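PDB 3VWC: serine protease inhibitor 1 from Coprinopsis cinerea, which probably inhibits serine-type endopeptidases, as a beta-trefoil protein of the I66 family of fungal peptidase inhibitors. Local coordinates for residues 6-12 and 140-146; 17-22 and 40-46; 32-37 and 114-120; 81-86 and 98-104. All coordinates share one frame; numbering follows the deposited sequence. Where two conformers were deposited one is given.

Contact 1 (6-12 and 140-146); sequences TYEVTSK and LFTFTQV
With CG1 of V9 set anti to the backbone N (chi1 -179°), its other methyl, CG2, stands beside that N and lies over one face of the F143 ring, 3.9 Å from the ring centroid. F143 and Y7 both turn CG away from their own carbonyl carbons, and this brings the edge of F143 against the face of Y7, a T-shaped pair with planes at 70°. Y7 CD1 also rests 3.7 Å from F143 CB. These side chains belong to the antiparallel pairing of strands 6-11 and 141-145, by which the beta-trefoil joins the first strand of the chain to the last.

Six backbone bonds hold the two strands: E8 with T144 and T10 with T142 bond in both directions, while V146 N reaches T6 O and K12 N reaches L140 O. The two faces differ in character. Y7, V9, F141 and F143 turn inward, where F141 meets W108, and F143 meets F97, edge to face; E8, T10, T142 and T144 line the outer face. There T10 and T142 lie side by side with hydroxyls too far apart to bond, and a water bridges them, 2.8 Å from T10 OG1 and 2.7 Å from T142 OG1.

Near the T6 end of the pairing, Q145 lays CG over a face of the Y7 ring; Y7 OH bonds to K3 O, and Q145 OE1 to K3 NZ. Beside K12, S11 OG bonds V13 N and a water. L140 O has two donors: K12 N at 3.0 Å, tilted from the carbonyl plane, and that same water at 2.8 Å.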
# COMPACT_ATOMS: atom_id res chain seq x y z
N THR A 6 8.15 0.27 11.51
CA THR A 6 8.37 1.26 10.46
C THR A 6 9.05 0.52 9.29
O THR A 6 10.01 -0.24 9.49
CB THR A 6 9.30 2.42 10.96
OG1 THR A 6 8.64 3.16 12.00
CG2 THR A 6 9.67 3.36 9.82
N TYR A 7 8.52 0.74 8.08
CA TYR A 7 8.87 -0.05 6.88
C TYR A 7 9.06 0.79 5.63
O TYR A 7 8.26 1.70 5.37
CB TYR A 7 7.72 -1.02 6.56
CG TYR A 7 7.59 -2.13 7.57
CD1 TYR A 7 8.21 -3.36 7.40
CD2 TYR A 7 6.78 -1.97 8.71
CE1 TYR A 7 8.09 -4.37 8.30
CE2 TYR A 7 6.65 -3.00 9.64
CZ TYR A 7 7.29 -4.19 9.42
OH TYR A 7 7.19 -5.24 10.30
N GLU A 8 9.98 0.36 4.77
CA GLU A 8 10.02 0.82 3.37
C GLU A 8 9.18 -0.15 2.56
O GLU A 8 9.08 -1.33 2.91
CB GLU A 8 11.45 0.78 2.83
CG GLU A 8 12.34 1.86 3.42
CD GLU A 8 13.43 2.32 2.45
OE1 GLU A 8 13.78 1.54 1.54
OE2 GLU A 8 13.90 3.47 2.59
N VAL A 9 8.38 0.39 1.66
CA VAL A 9 7.44 -0.45 0.89
C VAL A 9 7.69 -0.32 -0.60
O VAL A 9 7.69 0.80 -1.11
CB VAL A 9 5.98 -0.07 1.20
CG1 VAL A 9 4.99 -0.95 0.43
CG2 VAL A 9 5.72 -0.11 2.68
N THR A 10 7.94 -1.42 -1.30
CA THR A 10 8.09 -1.39 -2.76
C THR A 10 7.08 -2.32 -3.42
O THR A 10 6.57 -3.25 -2.80
CB THR A 10 9.47 -1.86 -3.21
OG1 THR A 10 9.75 -3.15 -2.60
CG2 THR A 10 10.53 -0.85 -2.75
N SER A 11 6.73 -1.98 -4.65
CA SER A 11 5.89 -2.81 -5.51
C SER A 11 6.66 -3.92 -6.20
O SER A 11 7.70 -3.68 -6.76
CB SER A 11 5.25 -1.94 -6.58
OG SER A 11 4.62 -2.72 -7.61
N LYS A 12 6.15 -5.16 -6.18
CA LYS A 12 6.82 -6.24 -6.86
C LYS A 12 6.77 -6.10 -8.38
O LYS A 12 7.54 -6.74 -9.08
CB LYS A 12 6.20 -7.59 -6.44
CG LYS A 12 6.63 -8.05 -5.01
CD LYS A 12 8.02 -8.69 -4.98
CE LYS A 12 7.97 -10.14 -5.34
NZ LYS A 12 9.36 -10.61 -5.56
N LEU A 140 1.37 -7.56 -5.06
CA LEU A 140 2.39 -7.92 -4.06
C LEU A 140 3.32 -6.76 -3.73
O LEU A 140 3.75 -6.01 -4.64
CB LEU A 140 3.20 -9.12 -4.58
CG LEU A 140 2.31 -10.38 -4.81
CD1 LEU A 140 3.26 -11.39 -5.44
CD2 LEU A 140 1.74 -10.94 -3.48
N PHE A 141 3.58 -6.58 -2.45
CA PHE A 141 4.44 -5.50 -1.96
C PHE A 141 5.49 -6.08 -1.02
O PHE A 141 5.17 -6.88 -0.17
CB PHE A 141 3.53 -4.52 -1.21
CG PHE A 141 2.53 -3.91 -2.12
CD1 PHE A 141 1.36 -4.59 -2.45
CD2 PHE A 141 2.85 -2.79 -2.89
CE1 PHE A 141 0.47 -4.10 -3.41
CE2 PHE A 141 1.96 -2.29 -3.80
CZ PHE A 141 0.80 -2.96 -4.12
N THR A 142 6.70 -5.55 -1.09
CA THR A 142 7.75 -5.90 -0.14
C THR A 142 7.82 -4.88 0.98
O THR A 142 7.97 -3.67 0.69
CB THR A 142 9.11 -6.01 -0.83
OG1 THR A 142 9.02 -6.95 -1.90
CG2 THR A 142 10.20 -6.53 0.14
N PHE A 143 7.56 -5.30 2.21
CA PHE A 143 7.63 -4.41 3.38
C PHE A 143 8.93 -4.76 4.09
O PHE A 143 9.07 -5.89 4.60
CB PHE A 143 6.48 -4.68 4.36
CG PHE A 143 5.19 -4.00 4.00
CD1 PHE A 143 4.46 -4.36 2.86
CD2 PHE A 143 4.67 -3.03 4.84
CE1 PHE A 143 3.21 -3.77 2.57
CE2 PHE A 143 3.45 -2.43 4.57
CZ PHE A 143 2.72 -2.77 3.41
N THR A 144 9.89 -3.84 4.07
CA THR A 144 11.21 -4.08 4.65
C THR A 144 11.40 -3.20 5.88
O THR A 144 11.35 -1.96 5.79
CB THR A 144 12.35 -3.81 3.65
OG1 THR A 144 12.16 -4.61 2.47
CG2 THR A 144 13.66 -4.22 4.25
N GLN A 145 11.50 -3.84 7.05
CA GLN A 145 11.59 -3.15 8.32
C GLN A 145 12.87 -2.33 8.41
O GLN A 145 13.95 -2.82 8.09
CB GLN A 145 11.53 -4.14 9.48
CG GLN A 145 11.30 -3.42 10.81
CD GLN A 145 10.85 -4.36 11.90
OE1 GLN A 145 10.94 -5.59 11.76
NE2 GLN A 145 10.39 -3.80 13.01
N VAL A 146 12.73 -1.07 8.81
CA VAL A 146 13.88 -0.17 8.93
C VAL A 146 14.75 -0.57 10.12
O VAL A 146 14.23 -1.00 11.16
CB VAL A 146 13.41 1.29 9.08
CG1 VAL A 146 14.56 2.18 9.57
CG2 VAL A 146 12.82 1.80 7.77
O HOH W 1 10.17 -0.62 13.26
O HOH W 2 8.90 -5.39 -4.11
O HOH W 3 2.60 -4.30 -6.57

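Contact 2 (17-22 and 40-46); sequences HVGRPL and NNSGNSW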
# COMPACT_ATOMS: atom_id res chain seq x y z
N HIS A 17 9.50 2.23 -4.94
CA HIS A 17 8.87 2.56 -3.67
C HIS A 17 7.46 3.05 -3.92
O HIS A 17 7.18 3.70 -4.93
CB HIS A 17 9.67 3.63 -2.92
CG HIS A 17 10.96 3.12 -2.34
ND1 HIS A 17 11.20 3.09 -0.98
CD2 HIS A 17 12.01 2.52 -2.93
CE1 HIS A 17 12.40 2.57 -0.77
NE2 HIS A 17 12.90 2.20 -1.94
N VAL A 18 6.60 2.77 -2.96
CA VAL A 18 5.24 3.29 -2.90
C VAL A 18 5.14 4.38 -1.80
O VAL A 18 5.70 4.20 -0.71
CB VAL A 18 4.34 2.09 -2.56
CG1 VAL A 18 2.90 2.51 -2.35
CG2 VAL A 18 4.48 1.03 -3.67
N GLY A 19 4.49 5.50 -2.10
CA GLY A 19 4.30 6.50 -1.05
C GLY A 19 3.98 7.85 -1.68
O GLY A 19 3.23 7.92 -2.66
N ARG A 20 4.52 8.92 -1.09
CA ARG A 20 4.15 10.26 -1.49
C ARG A 20 5.39 10.99 -1.96
O ARG A 20 6.47 10.84 -1.37
CB ARG A 20 3.45 10.97 -0.32
CG ARG A 20 2.05 10.46 -0.04
CD ARG A 20 1.52 10.84 1.36
NE ARG A 20 1.31 12.30 1.45
CZ ARG A 20 0.97 12.93 2.57
NH1 ARG A 20 0.82 12.28 3.72
NH2 ARG A 20 0.81 14.26 2.55
N PRO A 21 5.24 11.81 -3.02
CA PRO A 21 6.41 12.50 -3.60
C PRO A 21 6.79 13.74 -2.78
O PRO A 21 6.07 14.09 -1.84
CB PRO A 21 5.88 12.96 -4.96
CG PRO A 21 4.45 13.20 -4.74
CD PRO A 21 4.01 12.06 -3.78
N LEU A 22 7.91 14.38 -3.14
CA LEU A 22 8.43 15.54 -2.40
C LEU A 22 7.49 16.75 -2.55
O LEU A 22 7.23 17.45 -1.58
CB LEU A 22 9.85 15.90 -2.86
CG LEU A 22 10.62 16.90 -1.97
CD1 LEU A 22 11.01 16.26 -0.64
CD2 LEU A 22 11.85 17.47 -2.69
N ASN A 40 12.85 10.47 -6.28
CA ASN A 40 11.81 11.24 -5.65
C ASN A 40 10.94 10.35 -4.76
O ASN A 40 9.74 10.17 -5.04
CB ASN A 40 10.96 11.94 -6.73
CG ASN A 40 9.93 12.90 -6.15
OD1 ASN A 40 8.98 13.30 -6.84
ND2 ASN A 40 10.11 13.26 -4.88
N ASN A 41 11.57 9.77 -3.73
CA ASN A 41 10.94 8.80 -2.81
C ASN A 41 11.41 8.87 -1.34
O ASN A 41 11.07 8.00 -0.52
CB ASN A 41 11.09 7.36 -3.35
CG ASN A 41 12.52 6.84 -3.27
OD1 ASN A 41 12.84 5.80 -3.85
ND2 ASN A 41 13.39 7.54 -2.54
N SER A 42 12.11 9.95 -0.98
CA SER A 42 12.54 10.12 0.40
C SER A 42 11.38 10.36 1.36
O SER A 42 10.30 10.85 0.97
CB SER A 42 13.57 11.24 0.51
OG SER A 42 14.51 11.15 -0.54
N GLY A 43 11.61 10.02 2.63
CA GLY A 43 10.64 10.28 3.69
C GLY A 43 9.44 9.35 3.67
O GLY A 43 8.39 9.67 4.26
N ASN A 44 9.59 8.22 2.96
CA ASN A 44 8.48 7.29 2.72
C ASN A 44 8.64 6.00 3.47
O ASN A 44 8.20 4.95 3.00
CB ASN A 44 8.28 7.01 1.23
CG ASN A 44 7.50 8.09 0.56
OD1 ASN A 44 6.32 8.29 0.88
ND2 ASN A 44 8.20 8.94 -0.22
N SER A 45 9.17 6.09 4.68
CA SER A 45 9.00 4.99 5.63
C SER A 45 7.60 5.04 6.19
O SER A 45 7.15 6.04 6.79
CB SER A 45 10.05 5.05 6.74
OG SER A 45 11.36 4.88 6.21
N TRP A 46 6.87 3.98 5.94
CA TRP A 46 5.53 3.85 6.41
C TRP A 46 5.56 3.44 7.86
O TRP A 46 6.48 2.73 8.28
CB TRP A 46 4.84 2.76 5.56
CG TRP A 46 4.51 3.17 4.14
CD1 TRP A 46 5.39 3.47 3.14
CD2 TRP A 46 3.21 3.29 3.59
NE1 TRP A 46 4.70 3.71 1.96
CE2 TRP A 46 3.36 3.69 2.22
CE3 TRP A 46 1.91 3.23 4.13
CZ2 TRP A 46 2.27 3.87 1.37
CZ3 TRP A 46 0.80 3.39 3.27
CH2 TRP A 46 1.00 3.73 1.90
O HOH W 4 8.09 3.21 0.88
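The indole of W46 meets V18 at its edge: NE1 points in the ring plane to V18 O, 2.9 Å away, and the N-H is nearly straight on its target at 174°. The carbonyl is approached differently, since NE1 stands 43° above its plane. Another flat pair lies near the start of 17-22, where the amide of N41 lies over one face of the H17 ring, the two planes 49° apart. Both contacts join segment 17-22, with its short strand 18-19 of the beta-trefoil, to the irregular loop 40-46, which leads into strand 46-51.

A third flat group, the amide of N44, bonds both the N and the O of R20. N44 OD1 accepts R20 N at 2.7 Å, and N44 ND2 donates to R20 O at 2.8 Å, so a side chain does the work of a neighbouring strand at a place where the loop itself has no regular structure. The second hydrogen of ND2 goes to N41 O within the loop, 3.0 Å away. Both acceptors lie close to the amide plane, which should fix the rotation of the group, and the buried N44 thereby ties its own loop together while holding segment 17-22.

Surrounding residues extend these links. R20 O also receives K60 NZ, the R20 guanidinium forms a salt bridge with E24 and bonds C59 O, and the W46 ring meets that of W108. The close fit of the amide depends on G19, which has no side chain in the way: its CA lies 3.3 Å from N44 OD1.

Contact 3 (32-37 and 114-120); sequences RIRVLP and AEELQQV
Backbone bonds carry most of the contact between I33-V35 and L117-V120. V120 N donates to I33 O at 2.8 Å, V35 N to Q118 O at 3.0 Å, and V35 O in turn receives L117 N at 2.7 Å. Around R34 and Q119 the two segments thus make a single beta bridge, although 114-120 contains no regular strand.

The loop turns through a type II beta turn, E115 to Q118. L117 occupies its third position with a positive phi of 78°, and Q118 N closes it on E115 O. The Q118 side chain adds a second tie, its OE1 accepting E115 N at 2.9 Å.

In the beta-trefoil, strand 31-35 pairs on one side with strand 18-19, through R34 and G19. I33 and V120 both also bond the backbone of L71, so strand 31-35, the loop and strand 70-73 meet there.

R34 adds a side-chain hydrogen bond. Extended from CG to NE, it passes its methylenes alongside L117 O and returns NH1 to the same oxygen at 2.9 Å. The acceptor lies in the guanidinium plane, NH1 lies in the plane of the L117 carbonyl, and the bond is fairly straight at 163°.

Apolar contacts flank these bonds at both ends. I33 CG2 meets V120 CG2 at 4.1 Å on the buried side, beside V18 and L71. Toward the surface the L117 side chain crosses the P37 ring at about a right angle, CD2 coming within 3.8 Å of P37 CD. Of a different kind is the E116 carboxylate, which rests against the same proline ring, OE1 lying 3.5 Å from P37 CB.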
# COMPACT_ATOMS: atom_id res chain seq x y z
N ARG A 32 -2.61 11.48 -3.15
CA ARG A 32 -2.44 10.18 -3.83
C ARG A 32 -1.24 9.44 -3.28
O ARG A 32 -0.14 10.00 -3.12
CB ARG A 32 -2.27 10.37 -5.33
CG ARG A 32 -3.54 10.72 -6.08
CD ARG A 32 -3.21 10.95 -7.58
NE ARG A 32 -4.35 11.52 -8.30
CZ ARG A 32 -4.54 11.49 -9.62
NH1 ARG A 32 -3.70 10.84 -10.46
NH2 ARG A 32 -5.65 12.02 -10.10
N ILE A 33 -1.46 8.13 -3.09
CA ILE A 33 -0.35 7.23 -2.88
C ILE A 33 0.09 6.69 -4.21
O ILE A 33 -0.72 6.30 -5.01
CB ILE A 33 -0.71 6.07 -1.90
CG1 ILE A 33 -1.10 6.60 -0.50
CG2 ILE A 33 0.47 5.09 -1.81
CD1 ILE A 33 -0.05 7.45 0.16
N ARG A 34 1.39 6.83 -4.48
CA ARG A 34 1.90 6.59 -5.84
C ARG A 34 3.05 5.57 -5.88
O ARG A 34 3.74 5.35 -4.88
CB ARG A 34 2.35 7.89 -6.49
CG ARG A 34 1.40 9.07 -6.35
CD ARG A 34 2.14 10.35 -6.77
NE ARG A 34 1.32 11.54 -6.55
CZ ARG A 34 0.60 12.11 -7.50
NH1 ARG A 34 0.53 11.57 -8.71
NH2 ARG A 34 -0.06 13.24 -7.24
N VAL A 35 3.34 5.05 -7.08
CA VAL A 35 4.67 4.51 -7.28
C VAL A 35 5.64 5.64 -7.58
O VAL A 35 5.30 6.57 -8.30
CB VAL A 35 4.73 3.41 -8.36
CG1 VAL A 35 4.22 2.05 -7.80
CG2 VAL A 35 4.00 3.84 -9.62
N LEU A 36 6.79 5.62 -6.91
CA LEU A 36 7.69 6.80 -6.90
C LEU A 36 8.91 6.60 -7.78
O LEU A 36 9.48 5.52 -7.77
CB LEU A 36 8.14 7.07 -5.45
CG LEU A 36 6.95 7.38 -4.52
CD1 LEU A 36 7.38 7.49 -3.06
CD2 LEU A 36 6.25 8.70 -4.92
N PRO A 37 9.39 7.67 -8.44
CA PRO A 37 10.74 7.60 -9.00
C PRO A 37 11.79 7.33 -7.92
O PRO A 37 11.64 7.80 -6.77
CB PRO A 37 10.95 9.01 -9.57
CG PRO A 37 9.59 9.66 -9.65
CD PRO A 37 8.84 9.04 -8.48
N ALA A 114 2.13 0.43 -14.85
CA ALA A 114 2.12 1.67 -14.13
C ALA A 114 3.36 2.51 -14.48
O ALA A 114 4.47 1.98 -14.66
CB ALA A 114 2.11 1.41 -12.61
N GLU A 115 3.15 3.80 -14.66
CA GLU A 115 4.25 4.74 -14.79
C GLU A 115 4.69 5.33 -13.43
O GLU A 115 3.93 5.36 -12.43
CB GLU A 115 3.78 5.90 -15.69
CG GLU A 115 3.40 5.50 -17.07
CD GLU A 115 3.05 6.73 -17.92
OE1 GLU A 115 3.74 6.94 -18.92
OE2 GLU A 115 2.14 7.52 -17.56
N GLU A 116 5.88 5.94 -13.42
CA GLU A 116 6.30 6.68 -12.25
C GLU A 116 5.30 7.78 -11.94
O GLU A 116 4.77 8.42 -12.86
CB GLU A 116 7.71 7.25 -12.47
CG GLU A 116 8.73 6.16 -12.54
CD GLU A 116 10.17 6.63 -12.69
OE1 GLU A 116 10.39 7.85 -12.82
OE2 GLU A 116 11.06 5.75 -12.71
N LEU A 117 5.00 7.93 -10.64
CA LEU A 117 3.99 8.88 -10.10
C LEU A 117 2.53 8.41 -10.23
O LEU A 117 1.61 9.06 -9.73
CB LEU A 117 4.17 10.34 -10.61
CG LEU A 117 5.52 10.97 -10.24
CD1 LEU A 117 5.70 12.34 -10.93
CD2 LEU A 117 5.65 11.14 -8.74
N GLN A 118 2.31 7.27 -10.86
CA GLN A 118 0.94 6.80 -11.06
C GLN A 118 0.38 6.35 -9.72
O GLN A 118 1.11 5.73 -8.92
CB GLN A 118 0.91 5.66 -12.08
CG GLN A 118 -0.52 5.28 -12.46
CD GLN A 118 -0.58 4.33 -13.63
OE1 GLN A 118 0.27 4.40 -14.55
NE2 GLN A 118 -1.60 3.51 -13.67
N GLN A 119 -0.94 6.57 -9.52
CA GLN A 119 -1.60 6.26 -8.21
C GLN A 119 -1.83 4.76 -8.02
O GLN A 119 -2.24 4.05 -8.95
CB GLN A 119 -2.92 7.01 -8.10
CG GLN A 119 -3.51 6.90 -6.70
CD GLN A 119 -4.68 7.81 -6.45
OE1 GLN A 119 -5.12 7.97 -5.30
NE2 GLN A 119 -5.18 8.43 -7.49
N VAL A 120 -1.60 4.29 -6.80
CA VAL A 120 -1.94 2.92 -6.43
C VAL A 120 -3.46 2.75 -6.41
O VAL A 120 -4.21 3.66 -6.03
CB VAL A 120 -1.33 2.63 -5.05
CG1 VAL A 120 -1.74 1.23 -4.55
CG2 VAL A 120 0.20 2.71 -5.12

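Contact 4 (81-86 and 98-104); sequences DKKWIV and TVVNAST
W84 and V99 form the tightly packed inner side of this hairpin: W84 CE3 packs 3.7 Å from V99 CG1, and N101 lies over one face of the indole. NE1 of the buried W84 bonds V64 O, and its ring meets W108 edge to face, so this side of strands 84-88 and 96-101 is part of the beta-trefoil interior. Next to it I85 and V100 make a two-way backbone pair, I85 N to V100 O at 2.7 Å and V100 N to I85 O at 2.8 Å.

The outer side is looser and wetter. I85 CG1 only brushes A102 CB at 4.0 Å, and one water spans I85 O and T98 OG1, which also bonds Q89 NE2. Beyond A102, whose N still bonds K83 O, the segments are joined through polar groups: S103 OG donates to D81 OD1 across a short 2.5 Å, coming from above the carboxylate plane. Another water donates to both K83 O and S103 OG. The S103 hydroxyl thus gives its hydrogen to D81 and accepts one from that water, and a hydrogen donated over so short a distance is consistent with an ionised D81 carboxylate.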
# COMPACT_ATOMS: atom_id res chain seq x y z
N ASP A 81 -12.90 3.52 6.27
CA ASP A 81 -12.24 2.29 5.84
C ASP A 81 -10.71 2.37 5.90
O ASP A 81 -10.03 1.95 4.96
CB ASP A 81 -12.72 1.89 4.46
CG ASP A 81 -14.23 1.89 4.34
OD1 ASP A 81 -14.91 1.16 5.08
OD2 ASP A 81 -14.75 2.56 3.43
N LYS A 82 -10.19 2.74 7.07
CA LYS A 82 -8.77 2.86 7.27
C LYS A 82 -8.06 1.59 7.76
O LYS A 82 -6.88 1.60 7.97
CB LYS A 82 -8.46 3.99 8.27
CG LYS A 82 -8.99 5.33 7.83
CD LYS A 82 -8.38 6.44 8.66
CE LYS A 82 -9.02 7.79 8.32
NZ LYS A 82 -8.88 8.73 9.46
N LYS A 83 -8.80 0.50 7.94
CA LYS A 83 -8.20 -0.73 8.46
C LYS A 83 -7.87 -1.69 7.31
O LYS A 83 -8.65 -1.86 6.40
CB LYS A 83 -9.20 -1.43 9.41
CG LYS A 83 -9.26 -0.86 10.83
CD LYS A 83 -10.31 -1.66 11.66
CE LYS A 83 -10.35 -1.22 13.12
NZ LYS A 83 -10.89 -2.28 14.05
N TRP A 84 -6.67 -2.25 7.38
CA TRP A 84 -6.12 -3.18 6.33
C TRP A 84 -5.67 -4.51 6.93
O TRP A 84 -5.12 -4.55 8.07
CB TRP A 84 -4.89 -2.52 5.68
CG TRP A 84 -5.23 -1.18 5.04
CD1 TRP A 84 -5.18 0.03 5.65
CD2 TRP A 84 -5.77 -0.97 3.73
NE1 TRP A 84 -5.61 1.01 4.77
CE2 TRP A 84 -5.98 0.43 3.59
CE3 TRP A 84 -6.08 -1.82 2.65
CZ2 TRP A 84 -6.52 1.00 2.43
CZ3 TRP A 84 -6.63 -1.24 1.47
CH2 TRP A 84 -6.79 0.17 1.37
N ILE A 85 -5.89 -5.56 6.14
CA ILE A 85 -5.45 -6.92 6.47
C ILE A 85 -4.15 -7.10 5.67
O ILE A 85 -4.13 -6.98 4.42
CB ILE A 85 -6.52 -7.94 6.06
CG1 ILE A 85 -7.86 -7.66 6.77
CG2 ILE A 85 -6.04 -9.42 6.29
CD1 ILE A 85 -7.82 -7.69 8.28
N VAL A 86 -3.06 -7.29 6.40
CA VAL A 86 -1.74 -7.37 5.81
C VAL A 86 -1.24 -8.81 5.97
O VAL A 86 -1.09 -9.28 7.10
CB VAL A 86 -0.77 -6.35 6.41
CG1 VAL A 86 0.58 -6.44 5.73
CG2 VAL A 86 -1.36 -4.89 6.30
N THR A 98 0.31 -9.23 0.70
CA THR A 98 -0.86 -8.52 0.14
C THR A 98 -1.44 -7.58 1.20
O THR A 98 -1.23 -7.76 2.41
CB THR A 98 -1.97 -9.51 -0.29
OG1 THR A 98 -2.24 -10.39 0.81
CG2 THR A 98 -1.45 -10.36 -1.47
N VAL A 99 -2.15 -6.55 0.73
CA VAL A 99 -2.75 -5.54 1.62
C VAL A 99 -4.19 -5.40 1.18
O VAL A 99 -4.46 -4.88 0.08
CB VAL A 99 -2.02 -4.16 1.51
CG1 VAL A 99 -2.64 -3.19 2.49
CG2 VAL A 99 -0.55 -4.34 1.77
N VAL A 100 -5.15 -5.89 2.01
CA VAL A 100 -6.55 -5.96 1.63
C VAL A 100 -7.43 -5.20 2.63
O VAL A 100 -7.25 -5.30 3.82
CB VAL A 100 -7.05 -7.44 1.54
CG1 VAL A 100 -8.53 -7.48 1.16
CG2 VAL A 100 -6.28 -8.14 0.42
N ASN A 101 -8.31 -4.34 2.13
CA ASN A 101 -9.08 -3.52 3.08
C ASN A 101 -9.97 -4.44 3.94
O ASN A 101 -10.72 -5.25 3.38
CB ASN A 101 -9.93 -2.47 2.33
CG ASN A 101 -10.36 -1.36 3.23
OD1 ASN A 101 -9.67 -0.33 3.36
ND2 ASN A 101 -11.58 -1.49 3.73
N ALA A 102 -10.00 -4.18 5.24
CA ALA A 102 -10.78 -5.00 6.19
C ALA A 102 -12.30 -4.89 5.99
O ALA A 102 -13.04 -5.86 6.27
CB ALA A 102 -10.41 -4.66 7.61
N SER A 103 -12.77 -3.72 5.56
CA SER A 103 -14.19 -3.50 5.37
C SER A 103 -14.67 -3.64 3.93
O SER A 103 -15.72 -4.26 3.68
CB SER A 103 -14.62 -2.18 6.02
OG SER A 103 -13.88 -1.11 5.47
N THR A 104 -13.89 -3.16 2.94
CA THR A 104 -14.34 -3.20 1.56
C THR A 104 -13.95 -4.48 0.82
O THR A 104 -14.49 -4.78 -0.24
CB THR A 104 -13.85 -2.00 0.75
OG1 THR A 104 -12.42 -2.12 0.57
CG2 THR A 104 -14.14 -0.68 1.46
O HOH W 5 -11.31 -0.77 6.71
O HOH W 6 -3.93 -9.37 2.93

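How the contacts relate
Contacts 1 and 4 share the trefoil interior: strands 141-145 and 96-101 are neighbours in one sheet, and F143 packs on V99. Both have aromatic inner faces; outside, contact 1 carries threonines and E8, whereas contact 4 is apolar, with its polar links at the end. Contacts 2 and 3 lie on adjacent strands 18-19 and 31-35, linked through H17 with L36 and G19 with R34, and each fastens an irregular loop. In contact 2 side chains replace backbone pairing; in contact 3 the R34 guanidinium supplements it. Contact 1 also touches contact 2, through Y7 with W46 and V9 with V18, whereas contacts 2 and 4 lie on opposite sides of the chain's centre, centres about 21 Å apart.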